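Local atomic coordinates of RNA-binding protein Smaug (Drosophila melanogaster, PDB entry 1OXJ), a protein that binds RNA through its SAM domain, which sits beside an all-helical PHAT domain in the same RNA-binding fragment. Residues M4-S8 against P97-L101; Y31-I37 against I59-R65; L69-E73 against R114-V118. All coordinates share one frame; numbering follows the deposited sequence.

In the fold
Near the N terminus, loop 4-8 pairs with loop 97-101. Interaction 1 thus closes a long loop and ties the SAM part to the PHAT part. Interaction 2 lies wholly within that loop. It joins 31-37 to 59-65 and closes a shorter loop inside the SAM part. The long helix 49-77 carries 59-65 and then, a little further on, 69-73, so interactions 2 and 3 follow in series. Interaction 3 pairs 69-73 with 114-118, closes a loop inside the PHAT part and crosses interaction 1. The salt bridge K99-E32 and the bond from R65 to P97 O connect interactions 1 and 2, while L101 packs on L116 between interactions 1 and 3.

Interaction 1 of 3, residues M4-S8 against P97-L101; sequences MVGMS and PMKPL
With chi1 at -173°, V5 points CG1 away from its amide nitrogen and toward the P100 ring. CG1 of V5 lies 3.4 Å from CD of P100, closer than usual for two carbons. CG of the same proline is 3.9 Å from V5 CG1. The side chains cross at about a right angle, and CG1 is the methyl that touches the ring. G6 owes its place to a backbone torsion, a positive phi of 78°. This suits the third position of the type II beta turn from M4 to M7. The turn is closed by M7 N donating to M4 O at 3.0 Å. At its corner the chain comes close to the partner loop, with G6 CA 3.9 Å from K99 CA. The backbones can meet this closely because G6 has no CB, whose position would fall hard against K99 CG.

The contact joins two loops from different parts of the fold. Residues 4-8 precede helix 10-16 in the SAM part, and 97-101 link helices 83-91 and 111-127 in the PHAT part. P97 also touches I10 and W13 of helix 10-16 and M34 of helix 31-34, so this proline packs against SAM helices.

No hydrogen bond crosses between the loops. A CA-H...O contact takes its place, with G6 CA 3.6 Å from M98 O and an angle of 140° at the hydrogen. G6 O rests on P97, 3.4 Å from its CB. The sulfur of M7 is a looser neighbour, with SD 4.3 Å from P97 CB. The aliphatic chain of K99 passes near V5, CE to CG1 being 4.4 Å. Its ammonium group goes on to a salt bridge with E32, while the chain also lies against Y31.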
ATOM      1  N   MET A   4     -13.427   6.837  10.181  1.00 60.37           N
ATOM      2  CA  MET A   4     -12.579   6.685  11.355  1.00 57.54           C
ATOM      3  C   MET A   4     -11.121   6.389  11.009  1.00 52.90           C
ATOM      4  O   MET A   4     -10.758   6.233   9.844  1.00 51.02           O
ATOM      5  CB  MET A   4     -13.135   5.591  12.270  1.00 60.66           C
ATOM      6  CG  MET A   4     -12.510   5.594  13.657  1.00 65.09           C
ATOM      7  SD  MET A   4     -13.214   4.371  14.772  1.00 70.63           S
ATOM      8  CE  MET A   4     -14.343   5.402  15.743  1.00 69.13           C
ATOM      9  N   VAL A   5     -10.293   6.309  12.043  1.00 49.03           N
ATOM     10  CA  VAL A   5      -8.864   6.066  11.900  1.00 45.30           C
ATOM     11  C   VAL A   5      -8.490   4.974  10.898  1.00 43.68           C
ATOM     12  O   VAL A   5      -8.970   3.845  10.990  1.00 43.80           O
ATOM     13  CB  VAL A   5      -8.244   5.707  13.264  1.00 45.56           C
ATOM     14  CG1 VAL A   5      -6.730   5.623  13.146  1.00 43.92           C
ATOM     15  CG2 VAL A   5      -8.656   6.743  14.311  1.00 46.23           C
ATOM     16  N   GLY A   6      -7.625   5.324   9.947  1.00 39.89           N
ATOM     17  CA  GLY A   6      -7.166   4.368   8.958  1.00 38.37           C
ATOM     18  C   GLY A   6      -8.111   4.054   7.813  1.00 37.07           C
ATOM     19  O   GLY A   6      -7.795   3.223   6.958  1.00 36.98           O
ATOM     20  N   MET A   7      -9.262   4.717   7.771  1.00 35.68           N
ATOM     21  CA  MET A   7     -10.228   4.446   6.714  1.00 35.19           C
ATOM     22  C   MET A   7     -10.487   5.594   5.738  1.00 36.86           C
ATOM     23  O   MET A   7     -11.368   5.496   4.886  1.00 36.41           O
ATOM     24  CB  MET A   7     -11.539   3.989   7.354  1.00 32.95           C
ATOM     25  CG  MET A   7     -11.389   2.660   8.119  1.00 32.93           C
ATOM     26  SD  MET A   7     -11.058   1.238   7.049  1.00 19.05           S
ATOM     27  CE  MET A   7     -12.656   0.629   6.975  1.00 30.58           C
ATOM     28  N   SER A   8      -9.708   6.669   5.841  1.00 38.87           N
ATOM     29  CA  SER A   8      -9.895   7.816   4.959  1.00 40.18           C
ATOM     30  C   SER A   8      -9.677   7.484   3.489  1.00 39.15           C
ATOM     31  O   SER A   8     -10.231   8.143   2.616  1.00 40.24           O
ATOM     32  CB  SER A   8      -8.969   8.971   5.367  1.00 40.98           C
ATOM     33  OG  SER A   8      -7.609   8.646   5.147  1.00 44.86           O
ATOM     34  N   PRO A  97      -6.032   0.800   2.723  1.00 28.70           N
ATOM     35  CA  PRO A  97      -6.268   1.500   3.987  1.00 29.50           C
ATOM     36  C   PRO A  97      -5.147   1.204   4.970  1.00 29.21           C
ATOM     37  O   PRO A  97      -4.869   0.040   5.278  1.00 29.55           O
ATOM     38  CB  PRO A  97      -7.605   0.930   4.465  1.00 29.43           C
ATOM     39  CG  PRO A  97      -8.290   0.524   3.188  1.00 29.70           C
ATOM     40  CD  PRO A  97      -7.167  -0.079   2.382  1.00 30.14           C
ATOM     41  N   MET A  98      -4.490   2.258   5.442  1.00 29.51           N
ATOM     42  CA  MET A  98      -3.398   2.122   6.389  1.00 29.29           C
ATOM     43  C   MET A  98      -3.609   3.037   7.582  1.00 30.44           C
ATOM     44  O   MET A  98      -3.954   4.207   7.434  1.00 29.10           O
ATOM     45  CB  MET A  98      -2.054   2.474   5.733  1.00 29.53           C
ATOM     46  CG  MET A  98      -1.591   1.523   4.633  1.00 31.79           C
ATOM     47  SD  MET A  98       0.115   1.937   4.047  1.00 26.44           S
ATOM     48  CE  MET A  98      -0.155   2.096   2.277  1.00 32.17           C
ATOM     49  N   LYS A  99      -3.397   2.493   8.770  1.00 28.72           N
ATOM     50  CA  LYS A  99      -3.532   3.269   9.989  1.00 30.97           C
ATOM     51  C   LYS A  99      -2.334   4.195  10.102  1.00 32.09           C
ATOM     52  O   LYS A  99      -1.314   3.991   9.445  1.00 30.35           O
ATOM     53  CB  LYS A  99      -3.561   2.346  11.203  1.00 32.03           C
ATOM     54  CG  LYS A  99      -4.705   1.344  11.202  1.00 35.06           C
ATOM     55  CD  LYS A  99      -4.779   0.587  12.519  1.00 40.49           C
ATOM     56  CE  LYS A  99      -5.356   1.456  13.624  1.00 42.99           C
ATOM     57  NZ  LYS A  99      -5.585   0.678  14.877  1.00 45.16           N
ATOM     58  N   PRO A 100      -2.447   5.242  10.931  1.00 33.90           N
ATOM     59  CA  PRO A 100      -1.337   6.185  11.115  1.00 34.33           C
ATOM     60  C   PRO A 100      -0.073   5.463  11.597  1.00 33.31           C
ATOM     61  O   PRO A 100      -0.150   4.395  12.212  1.00 31.37           O
ATOM     62  CB  PRO A 100      -1.875   7.138  12.174  1.00 35.56           C
ATOM     63  CG  PRO A 100      -3.354   7.192  11.854  1.00 36.74           C
ATOM     64  CD  PRO A 100      -3.674   5.725  11.593  1.00 35.13           C
ATOM     65  N   LEU A 101       1.090   6.037  11.314  1.00 33.92           N
ATOM     66  CA  LEU A 101       2.346   5.443  11.766  1.00 34.26           C
ATOM     67  C   LEU A 101       2.355   5.405  13.291  1.00 34.21           C
ATOM     68  O   LEU A 101       2.916   4.488  13.901  1.00 32.31           O
ATOM     69  CB  LEU A 101       3.535   6.271  11.272  1.00 37.45           C
ATOM     70  CG  LEU A 101       3.716   6.383   9.759  1.00 39.33           C
ATOM     71  CD1 LEU A 101       4.810   7.387   9.463  1.00 40.41           C
ATOM     72  CD2 LEU A 101       4.073   5.028   9.174  1.00 39.06           C
TER

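Interaction 2 of 3, residues Y31-I37 against I59-R65; sequences YEEMLLI and IDKLKER
Y31 and R65 approach from opposite directions, ring and guanidinium planes 29° apart. The tyrosine OH meets the guanidinium at its edge, 2.8 Å from NH2 of R65. The hydrogen bond is weak, bent to 122°. R65 has firmer ties: its NE donates to L62 O at 2.8 Å, and NH1 goes to P97 O and T96 OG1. L62 CD2 lies over one face of the guanidinium, toward its rim. A leucine in place of R65 would probably cost P97 O its guanidinium donor and L62 O one of its two, and the weak tie to Y31 would go too.

Both segments belong to the SAM helical bundle, short helix 31-34 packing on long helix 49-77. M34 bridges I59 and L62. Its CG meets I59 CD1 at 3.6 Å. Bent at chi3 (75°), it sets CE 3.8 Å from L62 CD1, crossing that leucine at about a right angle. I59 also sets CG2 near the M34 and I37 carbonyl oxygens and CG1 on I37 CG2. L35 CD2 lies against L62 CB. K63 CE is 3.2 Å from L35 O; its NZ forms a salt bridge with D60 OD1. A water bridges I37 O and D60 OD1.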
ATOM      1  N   TYR A  31     -11.353   0.284  11.161  1.00 28.64           N
ATOM      2  CA  TYR A  31     -10.309  -0.443  10.480  1.00 27.53           C
ATOM      3  C   TYR A  31     -10.307  -1.916  10.917  1.00 27.58           C
ATOM      4  O   TYR A  31     -10.275  -2.823  10.082  1.00 28.87           O
ATOM      5  CB  TYR A  31      -8.978   0.223  10.792  1.00 25.64           C
ATOM      6  CG  TYR A  31      -7.791  -0.462  10.185  1.00 26.83           C
ATOM      7  CD1 TYR A  31      -7.324  -0.107   8.920  1.00 27.22           C
ATOM      8  CD2 TYR A  31      -7.116  -1.452  10.885  1.00 26.40           C
ATOM      9  CE1 TYR A  31      -6.203  -0.720   8.379  1.00 26.14           C
ATOM     10  CE2 TYR A  31      -5.998  -2.072  10.353  1.00 26.51           C
ATOM     11  CZ  TYR A  31      -5.544  -1.702   9.106  1.00 28.96           C
ATOM     12  OH  TYR A  31      -4.415  -2.297   8.601  1.00 30.64           O
ATOM     13  N   GLU A  32     -10.380  -2.166  12.219  1.00 27.19           N
ATOM     14  CA  GLU A  32     -10.364  -3.551  12.689  1.00 30.50           C
ATOM     15  C   GLU A  32     -11.560  -4.352  12.177  1.00 29.82           C
ATOM     16  O   GLU A  32     -11.439  -5.533  11.875  1.00 30.84           O
ATOM     17  CB  GLU A  32     -10.324  -3.598  14.225  1.00 32.21           C
ATOM     18  CG  GLU A  32      -9.025  -3.091  14.858  1.00 37.09           C
ATOM     19  CD  GLU A  32      -8.768  -1.599  14.640  1.00 40.53           C
ATOM     20  OE1 GLU A  32      -9.727  -0.798  14.691  1.00 41.04           O
ATOM     21  OE2 GLU A  32      -7.592  -1.224  14.436  1.00 42.45           O
ATOM     22  N   GLU A  33     -12.722  -3.716  12.086  1.00 31.40           N
ATOM     23  CA  GLU A  33     -13.911  -4.408  11.596  1.00 32.30           C
ATOM     24  C   GLU A  33     -13.743  -4.795  10.133  1.00 32.32           C
ATOM     25  O   GLU A  33     -14.159  -5.886   9.722  1.00 31.54           O
ATOM     26  CB  GLU A  33     -15.150  -3.525  11.766  1.00 35.03           C
ATOM     27  CG  GLU A  33     -15.570  -3.350  13.229  1.00 39.76           C
ATOM     28  CD  GLU A  33     -16.825  -2.512  13.369  1.00 41.42           C
ATOM     29  OE1 GLU A  33     -16.824  -1.341  12.919  1.00 38.60           O
ATOM     30  OE2 GLU A  33     -17.813  -3.027  13.932  1.00 46.38           O
ATOM     31  N   MET A  34     -13.138  -3.901   9.350  1.00 29.59           N
ATOM     32  CA  MET A  34     -12.894  -4.169   7.931  1.00 31.31           C
ATOM     33  C   MET A  34     -12.115  -5.468   7.786  1.00 32.13           C
ATOM     34  O   MET A  34     -12.422  -6.284   6.916  1.00 32.74           O
ATOM     35  CB  MET A  34     -12.098  -3.016   7.272  1.00 28.05           C
ATOM     36  CG  MET A  34     -11.435  -3.362   5.886  1.00 29.81           C
ATOM     37  SD  MET A  34     -10.525  -1.998   5.104  1.00 21.11           S
ATOM     38  CE  MET A  34      -9.049  -1.964   6.099  1.00 32.25           C
ATOM     39  N   LEU A  35     -11.116  -5.662   8.643  1.00 33.20           N
ATOM     40  CA  LEU A  35     -10.282  -6.863   8.583  1.00 35.31           C
ATOM     41  C   LEU A  35     -10.990  -8.138   9.029  1.00 37.32           C
ATOM     42  O   LEU A  35     -10.449  -9.230   8.883  1.00 38.01           O
ATOM     43  CB  LEU A  35      -8.997  -6.670   9.399  1.00 36.23           C
ATOM     44  CG  LEU A  35      -8.078  -5.552   8.889  1.00 35.35           C
ATOM     45  CD1 LEU A  35      -6.815  -5.493   9.739  1.00 38.43           C
ATOM     46  CD2 LEU A  35      -7.724  -5.793   7.427  1.00 38.71           C
ATOM     47  N   LEU A  36     -12.203  -8.000   9.561  1.00 38.66           N
ATOM     48  CA  LEU A  36     -12.980  -9.156  10.005  1.00 39.44           C
ATOM     49  C   LEU A  36     -13.959  -9.608   8.929  1.00 38.68           C
ATOM     50  O   LEU A  36     -14.667 -10.600   9.099  1.00 41.23           O
ATOM     51  CB  LEU A  36     -13.753  -8.818  11.282  1.00 40.11           C
ATOM     52  CG  LEU A  36     -12.886  -8.522  12.507  1.00 42.10           C
ATOM     53  CD1 LEU A  36     -13.773  -8.192  13.700  1.00 41.94           C
ATOM     54  CD2 LEU A  36     -12.005  -9.723  12.805  1.00 43.07           C
ATOM     55  N   ILE A  37     -13.993  -8.879   7.819  1.00 37.31           N
ATOM     56  CA  ILE A  37     -14.898  -9.195   6.719  1.00 35.92           C
ATOM     57  C   ILE A  37     -14.614 -10.532   6.047  1.00 37.26           C
ATOM     58  O   ILE A  37     -13.468 -10.838   5.704  1.00 36.55           O
ATOM     59  CB  ILE A  37     -14.854  -8.090   5.644  1.00 35.76           C
ATOM     60  CG1 ILE A  37     -15.537  -6.828   6.177  1.00 33.65           C
ATOM     61  CG2 ILE A  37     -15.511  -8.575   4.361  1.00 34.28           C
ATOM     62  CD1 ILE A  37     -15.417  -5.621   5.263  1.00 32.21           C
ATOM     63  N   ILE A  59      -9.461  -8.373   1.003  1.00 32.05           N
ATOM     64  CA  ILE A  59      -9.298  -8.179   2.442  1.00 32.89           C
ATOM     65  C   ILE A  59      -8.237  -9.159   2.947  1.00 34.11           C
ATOM     66  O   ILE A  59      -7.407  -8.823   3.798  1.00 31.22           O
ATOM     67  CB  ILE A  59     -10.643  -8.419   3.184  1.00 32.53           C
ATOM     68  CG1 ILE A  59     -11.655  -7.334   2.798  1.00 34.27           C
ATOM     69  CG2 ILE A  59     -10.429  -8.441   4.689  1.00 30.90           C
ATOM     70  CD1 ILE A  59     -11.369  -5.957   3.390  1.00 35.74           C
ATOM     71  N   ASP A  60      -8.259 -10.378   2.413  1.00 36.31           N
ATOM     72  CA  ASP A  60      -7.269 -11.368   2.812  1.00 38.77           C
ATOM     73  C   ASP A  60      -5.887 -10.864   2.421  1.00 38.75           C
ATOM     74  O   ASP A  60      -4.935 -10.986   3.192  1.00 40.78           O
ATOM     75  CB  ASP A  60      -7.546 -12.719   2.145  1.00 43.26           C
ATOM     76  CG  ASP A  60      -8.805 -13.372   2.666  1.00 47.32           C
ATOM     77  OD1 ASP A  60      -8.937 -13.485   3.902  1.00 50.96           O
ATOM     78  OD2 ASP A  60      -9.661 -13.770   1.848  1.00 51.36           O
ATOM     79  N   LYS A  61      -5.778 -10.276   1.231  1.00 37.79           N
ATOM     80  CA  LYS A  61      -4.492  -9.757   0.785  1.00 38.31           C
ATOM     81  C   LYS A  61      -4.052  -8.606   1.680  1.00 36.94           C
ATOM     82  O   LYS A  61      -2.860  -8.387   1.872  1.00 36.01           O
ATOM     83  CB  LYS A  61      -4.561  -9.295  -0.676  1.00 41.05           C
ATOM     84  CG  LYS A  61      -4.745 -10.444  -1.651  1.00 43.07           C
ATOM     85  CD  LYS A  61      -4.530 -10.017  -3.095  1.00 47.03           C
ATOM     86  CE  LYS A  61      -4.727 -11.200  -4.031  1.00 48.71           C
ATOM     87  NZ  LYS A  61      -4.465 -10.834  -5.447  1.00 52.85           N
ATOM     88  N   LEU A  62      -5.016  -7.867   2.224  1.00 35.88           N
ATOM     89  CA  LEU A  62      -4.687  -6.767   3.122  1.00 34.54           C
ATOM     90  C   LEU A  62      -3.963  -7.355   4.321  1.00 34.82           C
ATOM     91  O   LEU A  62      -2.971  -6.802   4.802  1.00 34.62           O
ATOM     92  CB  LEU A  62      -5.953  -6.041   3.606  1.00 33.58           C
ATOM     93  CG  LEU A  62      -6.656  -5.097   2.627  1.00 33.75           C
ATOM     94  CD1 LEU A  62      -7.757  -4.305   3.367  1.00 32.60           C
ATOM     95  CD2 LEU A  62      -5.624  -4.134   2.029  1.00 32.87           C
ATOM     96  N   LYS A  63      -4.451  -8.497   4.790  1.00 36.05           N
ATOM     97  CA  LYS A  63      -3.850  -9.144   5.951  1.00 37.49           C
ATOM     98  C   LYS A  63      -2.435  -9.635   5.684  1.00 35.90           C
ATOM     99  O   LYS A  63      -1.657  -9.816   6.616  1.00 38.79           O
ATOM    100  CB  LYS A  63      -4.713 -10.318   6.427  1.00 39.05           C
ATOM    101  CG  LYS A  63      -6.137  -9.959   6.826  1.00 41.71           C
ATOM    102  CD  LYS A  63      -6.828 -11.175   7.437  1.00 46.07           C
ATOM    103  CE  LYS A  63      -8.339 -11.103   7.316  1.00 48.91           C
ATOM    104  NZ  LYS A  63      -8.800 -11.314   5.906  1.00 51.53           N
ATOM    105  N   GLU A  64      -2.094  -9.834   4.415  1.00 36.93           N
ATOM    106  CA  GLU A  64      -0.757 -10.305   4.054  1.00 35.96           C
ATOM    107  C   GLU A  64       0.263  -9.189   3.827  1.00 35.58           C
ATOM    108  O   GLU A  64       1.454  -9.447   3.671  1.00 32.81           O
ATOM    109  CB  GLU A  64      -0.824 -11.173   2.799  1.00 38.93           C
ATOM    110  CG  GLU A  64      -1.440 -12.546   3.024  1.00 44.02           C
ATOM    111  CD  GLU A  64      -0.798 -13.281   4.191  1.00 47.81           C
ATOM    112  OE1 GLU A  64       0.447 -13.414   4.209  1.00 47.75           O
ATOM    113  OE2 GLU A  64      -1.540 -13.726   5.093  1.00 51.23           O
ATOM    114  N   ARG A  65      -0.198  -7.943   3.831  1.00 34.46           N
ATOM    115  CA  ARG A  65       0.698  -6.823   3.600  1.00 32.50           C
ATOM    116  C   ARG A  65       2.001  -6.848   4.397  1.00 32.98           C
ATOM    117  O   ARG A  65       3.080  -6.675   3.825  1.00 32.84           O
ATOM    118  CB  ARG A  65      -0.037  -5.507   3.844  1.00 31.90           C
ATOM    119  CG  ARG A  65      -1.018  -5.148   2.739  1.00 27.71           C
ATOM    120  CD  ARG A  65      -1.795  -3.905   3.095  1.00 29.51           C
ATOM    121  NE  ARG A  65      -2.566  -4.090   4.331  1.00 29.27           N
ATOM    122  CZ  ARG A  65      -3.259  -3.122   4.914  1.00 32.79           C
ATOM    123  NH1 ARG A  65      -3.276  -1.912   4.367  1.00 30.33           N
ATOM    124  NH2 ARG A  65      -3.918  -3.352   6.047  1.00 30.41           N
TER
HETATM  125  O   HOH W   1     -11.476 -12.440   4.180  1.00 63.51           O

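Interaction 3 of 3, residues L69-E73 against R114-V118; sequences LNRVE and RFLKV
R114 presents the edge of its guanidinium to N70 and E73. N70 OD1 lies in the guanidinium plane and takes a nearly straight hydrogen bond from NH2 at 3.0 Å. NH2 meets a lone pair in the carbonyl plane; the amide and guanidinium planes stand 78° apart. E73 OE1 also sits at the edge, slightly tilted from the plane. It forms a salt bridge with the same nitrogen, R114 NH2, at 3.3 Å, and NH2 approaches from above the carboxylate plane. One nitrogen is thus gripped by two acceptors. Bends at chi2 and chi3 of R114 curl the chain round to reach them. A water adds a third link: it donates to E73 OE1 at 2.7 Å and to R114 O, and accepts from R114 NE.

Beneath these polar groups the contact is apolar. L69 CD1 touches R114 CB at 3.7 Å as the two side chains slide past each other. L69 CD2 lies 4.2 Å from F115 CD1, oblique to the ring. V118 CG2 lies 3.6 Å from L69 O and also meets L69 CD2, the side chains crossing at about a right angle. V72 CG1 and V118 CG1 meet at 3.8 Å.

The helical segments run nearly parallel, their axes 20° apart and 9.5 Å at closest approach. In this PHAT interface helix 83-91 packs against both, with L90 touching L69, F115 and V118. Helix 136-150 meets the F115 side through I145 and S149.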
ATOM      1  N   LEU A  69       5.549  -6.994   2.561  1.00 33.83           N
ATOM      2  CA  LEU A  69       6.547  -5.939   2.717  1.00 32.40           C
ATOM      3  C   LEU A  69       7.825  -6.492   3.341  1.00 34.44           C
ATOM      4  O   LEU A  69       8.932  -6.139   2.938  1.00 33.97           O
ATOM      5  CB  LEU A  69       5.981  -4.796   3.566  1.00 29.99           C
ATOM      6  CG  LEU A  69       4.859  -4.017   2.868  1.00 29.97           C
ATOM      7  CD1 LEU A  69       4.115  -3.120   3.872  1.00 29.91           C
ATOM      8  CD2 LEU A  69       5.463  -3.189   1.736  1.00 29.59           C
ATOM      9  N   ASN A  70       7.665  -7.369   4.326  1.00 36.81           N
ATOM     10  CA  ASN A  70       8.813  -7.973   4.990  1.00 38.34           C
ATOM     11  C   ASN A  70       9.644  -8.731   3.957  1.00 38.08           C
ATOM     12  O   ASN A  70      10.868  -8.605   3.906  1.00 37.59           O
ATOM     13  CB  ASN A  70       8.330  -8.930   6.088  1.00 39.15           C
ATOM     14  CG  ASN A  70       9.470  -9.612   6.810  1.00 42.61           C
ATOM     15  OD1 ASN A  70      10.318  -8.955   7.423  1.00 42.24           O
ATOM     16  ND2 ASN A  70       9.502 -10.943   6.740  1.00 40.88           N
ATOM     17  N   ARG A  71       8.959  -9.513   3.132  1.00 39.43           N
ATOM     18  CA  ARG A  71       9.605 -10.300   2.086  1.00 41.77           C
ATOM     19  C   ARG A  71      10.348  -9.420   1.084  1.00 40.51           C
ATOM     20  O   ARG A  71      11.493  -9.695   0.731  1.00 39.94           O
ATOM     21  CB  ARG A  71       8.560 -11.129   1.338  1.00 44.93           C
ATOM     22  CG  ARG A  71       9.144 -12.066   0.303  1.00 50.31           C
ATOM     23  CD  ARG A  71       8.360 -12.004  -0.991  1.00 55.09           C
ATOM     24  NE  ARG A  71       6.928 -12.206  -0.787  1.00 57.72           N
ATOM     25  CZ  ARG A  71       6.021 -12.082  -1.750  1.00 58.80           C
ATOM     26  NH1 ARG A  71       6.401 -11.759  -2.978  1.00 59.62           N
ATOM     27  NH2 ARG A  71       4.737 -12.275  -1.485  1.00 58.35           N
ATOM     28  N   VAL A  72       9.686  -8.368   0.610  1.00 39.50           N
ATOM     29  CA  VAL A  72      10.306  -7.465  -0.354  1.00 37.69           C
ATOM     30  C   VAL A  72      11.541  -6.826   0.252  1.00 37.63           C
ATOM     31  O   VAL A  72      12.587  -6.740  -0.385  1.00 37.59           O
ATOM     32  CB  VAL A  72       9.313  -6.366  -0.810  1.00 36.70           C
ATOM     33  CG1 VAL A  72      10.048  -5.286  -1.600  1.00 36.33           C
ATOM     34  CG2 VAL A  72       8.217  -6.991  -1.665  1.00 36.92           C
ATOM     35  N   GLU A  73      11.422  -6.377   1.494  1.00 38.93           N
ATOM     36  CA  GLU A  73      12.555  -5.768   2.171  1.00 42.40           C
ATOM     37  C   GLU A  73      13.734  -6.741   2.134  1.00 43.02           C
ATOM     38  O   GLU A  73      14.835  -6.398   1.712  1.00 42.56           O
ATOM     39  CB  GLU A  73      12.201  -5.476   3.633  1.00 43.99           C
ATOM     40  CG  GLU A  73      13.354  -4.893   4.433  1.00 46.65           C
ATOM     41  CD  GLU A  73      13.012  -4.691   5.893  1.00 48.89           C
ATOM     42  OE1 GLU A  73      11.926  -4.140   6.180  1.00 48.55           O
ATOM     43  OE2 GLU A  73      13.831  -5.078   6.751  1.00 51.70           O
ATOM     44  N   ARG A 114       6.350  -0.296   7.669  1.00 31.35           N
ATOM     45  CA  ARG A 114       7.014  -1.273   6.816  1.00 32.15           C
ATOM     46  C   ARG A 114       7.043  -0.763   5.376  1.00 33.17           C
ATOM     47  O   ARG A 114       8.019  -0.971   4.654  1.00 31.66           O
ATOM     48  CB  ARG A 114       6.280  -2.619   6.862  1.00 32.68           C
ATOM     49  CG  ARG A 114       6.239  -3.278   8.254  1.00 36.94           C
ATOM     50  CD  ARG A 114       7.626  -3.328   8.882  1.00 38.73           C
ATOM     51  NE  ARG A 114       8.583  -4.123   8.108  1.00 41.05           N
ATOM     52  CZ  ARG A 114       8.741  -5.443   8.221  1.00 43.15           C
ATOM     53  NH1 ARG A 114       8.004  -6.142   9.072  1.00 43.71           N
ATOM     54  NH2 ARG A 114       9.665  -6.068   7.499  1.00 42.13           N
ATOM     55  N   PHE A 115       5.959  -0.102   4.971  1.00 29.91           N
ATOM     56  CA  PHE A 115       5.849   0.443   3.622  1.00 31.26           C
ATOM     57  C   PHE A 115       6.907   1.520   3.395  1.00 30.52           C
ATOM     58  O   PHE A 115       7.582   1.537   2.361  1.00 31.71           O
ATOM     59  CB  PHE A 115       4.453   1.034   3.404  1.00 28.09           C
ATOM     60  CG  PHE A 115       4.186   1.438   1.983  1.00 28.26           C
ATOM     61  CD1 PHE A 115       3.676   0.522   1.076  1.00 25.50           C
ATOM     62  CD2 PHE A 115       4.453   2.734   1.554  1.00 29.46           C
ATOM     63  CE1 PHE A 115       3.427   0.888  -0.258  1.00 28.38           C
ATOM     64  CE2 PHE A 115       4.211   3.116   0.226  1.00 29.25           C
ATOM     65  CZ  PHE A 115       3.694   2.186  -0.678  1.00 28.14           C
ATOM     66  N   LEU A 116       7.052   2.425   4.357  1.00 31.21           N
ATOM     67  CA  LEU A 116       8.044   3.481   4.240  1.00 32.03           C
ATOM     68  C   LEU A 116       9.462   2.913   4.283  1.00 33.31           C
ATOM     69  O   LEU A 116      10.373   3.450   3.648  1.00 33.52           O
ATOM     70  CB  LEU A 116       7.853   4.519   5.345  1.00 34.14           C
ATOM     71  CG  LEU A 116       6.639   5.442   5.206  1.00 34.11           C
ATOM     72  CD1 LEU A 116       6.584   6.360   6.401  1.00 37.05           C
ATOM     73  CD2 LEU A 116       6.735   6.253   3.909  1.00 37.02           C
ATOM     74  N   LYS A 117       9.647   1.824   5.025  1.00 34.03           N
ATOM     75  CA  LYS A 117      10.965   1.188   5.111  1.00 35.85           C
ATOM     76  C   LYS A 117      11.354   0.641   3.738  1.00 34.67           C
ATOM     77  O   LYS A 117      12.489   0.813   3.292  1.00 35.06           O
ATOM     78  CB  LYS A 117      10.958   0.035   6.129  1.00 38.64           C
ATOM     79  CG  LYS A 117      11.326   0.436   7.557  1.00 45.13           C
ATOM     80  CD  LYS A 117      11.434  -0.800   8.456  1.00 49.63           C
ATOM     81  CE  LYS A 117      11.994  -0.461   9.832  1.00 51.61           C
ATOM     82  NZ  LYS A 117      11.059   0.380  10.628  1.00 55.67           N
ATOM     83  N   VAL A 118      10.408  -0.023   3.079  1.00 32.87           N
ATOM     84  CA  VAL A 118      10.650  -0.586   1.761  1.00 31.81           C
ATOM     85  C   VAL A 118      10.923   0.529   0.755  1.00 33.07           C
ATOM     86  O   VAL A 118      11.792   0.392  -0.112  1.00 31.08           O
ATOM     87  CB  VAL A 118       9.452  -1.427   1.286  1.00 32.97           C
ATOM     88  CG1 VAL A 118       9.600  -1.751  -0.198  1.00 31.90           C
ATOM     89  CG2 VAL A 118       9.370  -2.715   2.105  1.00 33.65           C
TER
HETATM   90  O   HOH W   2       9.528  -3.107   5.351  1.00 48.79           O